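Local coordinates for protein putative sulfatase yidJ (Bacteroides fragilis, PDB 2QZU) that probably hydrolyses sulfate esters, as an arylsulfatase-like member of the sulfatase family within the alkaline phosphatase clan, at residues 78-83 with 127-132; 155-158 with 162-165. All coordinates share one frame; numbering follows the deposited sequence.

Interaction 1 (78-83 with 127-132); sequences PARGML and MGYIGK
Arg80 and Lys132 cross at about a right angle, and the lysine's methylenes lie over one face of the arginine's guanidinium group. Between the side chains the closest pair is Lys132 CD and Arg80 NH2, 3.6 Å apart. Lys132 is extended throughout, with CG anti to the backbone N (chi1 179°), and this straight reach carries NZ past the arginine to a point 4.1 Å from Arg80 NH2. The two cations converge because both make a salt bridge to Asp36 OD2, and the shared carboxylate probably offsets their charge. Two long, flexible cationic chains suit this place, since they can reach one anion from helix 76-85 and from the chain just after strand 126-130.

The setting is the sulfatase fold of the alkaline phosphatase clan: helix 76-85 begins at Ser76, the residue predicted to mature into the catalytic formylglycine (3-oxoalanine) but still serine here, and Ser76 OG accepts a bond from Arg80 NE. The cationic pair beside it is consistent with a sulfate-binding pocket.

Tyr129 approaches from the strand. Its hydroxyl donates to Lys132 O at 2.6 Å, tilted 27° from the carbonyl plane. A water donates to Tyr129 OH (2.9 Å) and accepts from Arg80 NH1 (3.0 Å), lying in the guanidinium plane. Tyrosine suits this place because its hydroxyl can donate and accept at once. Arg80 NH1 also bonds to Ser227 OG, which fixes the group's rotation.

Interaction 2 (155-158 with 162-165); sequences NEWC and RRHG
Arg163 takes hold of the backbone carbonyl of Cys158 with two nitrogens, side-on. Its NE lies 2.9 Å from Cys158 O and its NH2 lies 3.0 Å from the same oxygen, which sits near the guanidinium plane for both. The NE bond is the straighter of the two (153° at the hydrogen, against 140° for NH2), whereas the NH2 donor lies in the carbonyl plane and the NE donor is tilted from it. Arginine suits this position because its neighbouring N-H groups can converge on one acceptor while other donors point elsewhere. NH2 has a second partner in a water 2.8 Å away. That water also accepts from Trp157 NE1, so it joins the indole to the guanidinium, whose planes stand nearly perpendicular. Farther round the guanidinium, NH1 gives a bond to Thr186 O, and the group makes a cation-pi contact with Trp169.

On the other branch of the residue, Cys158 SG packs on the backbone of Arg162, 3.2 Å from Arg162 O, and touches Arg163 CG. The torsion that sets SG anti to the backbone N (chi1 -177°) lays the small thiol against both. Arg162 adds its CB to this packing but sends its polar end elsewhere, to Asp136 OD1 and Leu109 O.

Within 155-158, Glu156 OE2 accepts from Trp157 N at 2.8 Å and forms a salt bridge with Arg190, while OE1 accepts from Tyr139 N.

Neither segment has regular structure, and the direct hydrogen bonds across the contact run from one arginine side chain to one backbone oxygen. Cys158 O thus takes two N-H donors from a single cation, which holds the guanidinium in one orientation, while the water and Thr186 O take N-H groups that do not point at that oxygen.

In the fold
The two contacts follow one another along the chain: interaction 1 uses strand 126-130 and the residues just after it, and interaction 2 lies wholly in the long loop that leads from there to strand 168-172. Their centres are about 10 Å apart, and they touch where Met127 CB meets Gly165 O. Strands 126-130 and 168-172 run parallel at one side of the large mixed sheet, with 168-172 outermost within the chain. Trp169, on that outer strand, meets both Tyr129 of interaction 1 and Arg163 of interaction 2. Interaction 1 packs helix 76-85 near strand 126-130 in the buried interior, while interaction 2 joins two parts of the loop, farther from the centre of the chain.

Interaction 1 (78-83 with 127-132)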
# COMPACT_ATOMS: atom_id res chain seq x y z
N PRO A 78 6.09 22.72 -4.97
CA PRO A 78 6.17 24.14 -4.63
C PRO A 78 7.43 24.48 -3.84
O PRO A 78 8.11 25.47 -4.13
CB PRO A 78 4.89 24.38 -3.83
CG PRO A 78 3.92 23.42 -4.47
CD PRO A 78 4.77 22.16 -4.61
N ALA A 79 7.73 23.67 -2.83
CA ALA A 79 8.91 23.92 -2.01
C ALA A 79 10.19 23.82 -2.84
O ALA A 79 11.06 24.68 -2.75
CB ALA A 79 8.97 22.93 -0.84
N ARG A 80 10.29 22.77 -3.66
CA ARG A 80 11.47 22.58 -4.50
C ARG A 80 11.58 23.70 -5.53
O ARG A 80 12.68 24.14 -5.88
CB ARG A 80 11.40 21.22 -5.20
CG ARG A 80 11.42 20.06 -4.20
CD ARG A 80 10.91 18.75 -4.79
NE ARG A 80 10.90 17.69 -3.79
CZ ARG A 80 11.98 17.04 -3.37
NH1 ARG A 80 13.18 17.34 -3.86
NH2 ARG A 80 11.86 16.10 -2.44
N GLY A 81 10.43 24.18 -6.00
CA GLY A 81 10.41 25.26 -6.98
C GLY A 81 10.94 26.55 -6.38
O GLY A 81 11.61 27.33 -7.06
N MSE A 82 10.64 26.77 -5.11
CA MSE A 82 11.10 27.96 -4.40
C MSE A 82 12.60 27.84 -4.17
O MSE A 82 13.35 28.81 -4.31
CB MSE A 82 10.38 28.09 -3.06
CG MSE A 82 9.03 28.77 -3.18
SE MSE A 82 7.80 28.30 -1.75
CE MSE A 82 6.34 27.70 -2.86
N LEU A 83 13.05 26.64 -3.82
CA LEU A 83 14.47 26.40 -3.58
C LEU A 83 15.30 26.68 -4.83
O LEU A 83 16.29 27.40 -4.78
CB LEU A 83 14.71 24.96 -3.15
CG LEU A 83 16.18 24.54 -3.11
CD1 LEU A 83 16.92 25.35 -2.05
CD2 LEU A 83 16.28 23.05 -2.82
N MSE A 127 28.72 19.82 -11.84
CA MSE A 127 27.38 19.67 -11.26
C MSE A 127 26.76 18.27 -11.29
O MSE A 127 26.86 17.56 -12.29
CB MSE A 127 26.41 20.62 -11.97
CG MSE A 127 26.89 22.06 -12.08
SE MSE A 127 27.01 22.95 -10.39
CE MSE A 127 25.14 22.98 -9.91
N GLY A 128 26.10 17.89 -10.20
CA GLY A 128 25.45 16.59 -10.14
C GLY A 128 24.16 16.59 -9.33
O GLY A 128 24.05 17.29 -8.32
N TYR A 129 23.18 15.81 -9.76
CA TYR A 129 21.90 15.71 -9.06
C TYR A 129 21.48 14.25 -9.02
O TYR A 129 21.39 13.59 -10.05
CB TYR A 129 20.82 16.53 -9.79
CG TYR A 129 19.56 16.75 -8.96
CD1 TYR A 129 19.31 17.97 -8.34
CD2 TYR A 129 18.64 15.72 -8.77
CE1 TYR A 129 18.18 18.17 -7.55
CE2 TYR A 129 17.50 15.90 -7.97
CZ TYR A 129 17.28 17.13 -7.37
OH TYR A 129 16.18 17.34 -6.57
N ILE A 130 21.24 13.74 -7.81
CA ILE A 130 20.83 12.35 -7.64
C ILE A 130 19.55 12.31 -6.81
O ILE A 130 19.50 12.89 -5.73
CB ILE A 130 21.93 11.54 -6.89
CG1 ILE A 130 23.25 11.62 -7.66
CG2 ILE A 130 21.49 10.10 -6.72
CD1 ILE A 130 24.42 11.05 -6.88
N GLY A 131 18.52 11.64 -7.31
CA GLY A 131 17.29 11.54 -6.54
C GLY A 131 16.05 12.15 -7.14
O GLY A 131 15.93 12.31 -8.35
N LYS A 132 15.12 12.51 -6.26
CA LYS A 132 13.84 13.10 -6.63
C LYS A 132 13.94 14.56 -7.05
O LYS A 132 14.51 15.38 -6.33
CB LYS A 132 12.87 12.96 -5.45
CG LYS A 132 11.49 13.55 -5.67
CD LYS A 132 10.64 13.36 -4.43
CE LYS A 132 9.30 14.06 -4.58
NZ LYS A 132 8.49 13.96 -3.34
O HOH W 1 13.94 19.07 -6.21

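Interaction 2 (155-158 with 162-165)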
# COMPACT_ATOMS: atom_id res chain seq x y z
N ASN A 155 4.71 11.20 -12.50
CA ASN A 155 6.12 11.10 -12.85
C ASN A 155 6.42 11.48 -14.29
O ASN A 155 5.69 11.12 -15.21
CB ASN A 155 6.58 9.68 -12.53
CG ASN A 155 8.06 9.47 -12.74
OD1 ASN A 155 8.89 10.29 -12.33
ND2 ASN A 155 8.41 8.35 -13.35
N GLU A 156 7.50 12.23 -14.48
CA GLU A 156 7.90 12.68 -15.80
C GLU A 156 9.43 12.78 -15.90
O GLU A 156 10.12 12.96 -14.90
CB GLU A 156 7.25 14.03 -16.12
CG GLU A 156 7.57 14.58 -17.50
CD GLU A 156 7.24 13.60 -18.62
OE1 GLU A 156 6.05 13.30 -18.84
OE2 GLU A 156 8.19 13.12 -19.28
N TRP A 157 9.94 12.65 -17.12
CA TRP A 157 11.37 12.73 -17.39
C TRP A 157 11.81 14.19 -17.45
O TRP A 157 11.02 15.07 -17.80
CB TRP A 157 11.64 12.06 -18.75
CG TRP A 157 13.08 12.07 -19.23
CD1 TRP A 157 14.17 11.56 -18.58
CD2 TRP A 157 13.55 12.55 -20.49
NE1 TRP A 157 15.29 11.69 -19.36
CE2 TRP A 157 14.94 12.29 -20.54
CE3 TRP A 157 12.94 13.17 -21.59
CZ2 TRP A 157 15.73 12.63 -21.65
CZ3 TRP A 157 13.73 13.51 -22.69
CH2 TRP A 157 15.11 13.23 -22.71
N CYS A 158 13.06 14.45 -17.10
CA CYS A 158 13.59 15.80 -17.18
C CYS A 158 14.63 15.79 -18.29
O CYS A 158 15.73 15.27 -18.11
CB CYS A 158 14.27 16.22 -15.87
SG CYS A 158 14.86 17.94 -15.88
N ARG A 162 16.22 20.96 -19.50
CA ARG A 162 15.44 21.39 -18.34
C ARG A 162 16.14 21.01 -17.03
O ARG A 162 15.53 21.05 -15.96
CB ARG A 162 14.04 20.77 -18.37
CG ARG A 162 13.07 21.45 -19.36
CD ARG A 162 11.69 20.79 -19.35
NE ARG A 162 11.07 20.81 -18.02
CZ ARG A 162 10.48 21.87 -17.49
NH1 ARG A 162 10.42 23.02 -18.16
NH2 ARG A 162 9.96 21.80 -16.26
N ARG A 163 17.42 20.66 -17.11
CA ARG A 163 18.16 20.26 -15.91
C ARG A 163 18.92 21.39 -15.21
O ARG A 163 19.59 21.17 -14.21
CB ARG A 163 19.12 19.12 -16.25
CG ARG A 163 18.39 17.85 -16.63
CD ARG A 163 19.31 16.72 -17.04
NE ARG A 163 18.52 15.62 -17.58
CZ ARG A 163 19.03 14.53 -18.16
NH1 ARG A 163 20.35 14.38 -18.27
NH2 ARG A 163 18.22 13.61 -18.65
N HIS A 164 18.80 22.60 -15.76
CA HIS A 164 19.44 23.77 -15.18
C HIS A 164 20.90 23.62 -14.74
O HIS A 164 21.27 24.02 -13.64
CB HIS A 164 18.57 24.27 -14.02
CG HIS A 164 17.23 24.76 -14.46
ND1 HIS A 164 17.01 26.06 -14.86
CD2 HIS A 164 16.06 24.10 -14.67
CE1 HIS A 164 15.77 26.19 -15.30
NE2 HIS A 164 15.17 25.01 -15.19
N GLY A 165 21.72 23.04 -15.61
CA GLY A 165 23.13 22.90 -15.30
C GLY A 165 23.61 21.61 -14.66
O GLY A 165 24.81 21.38 -14.59
O HOH W 2 18.12 10.87 -19.16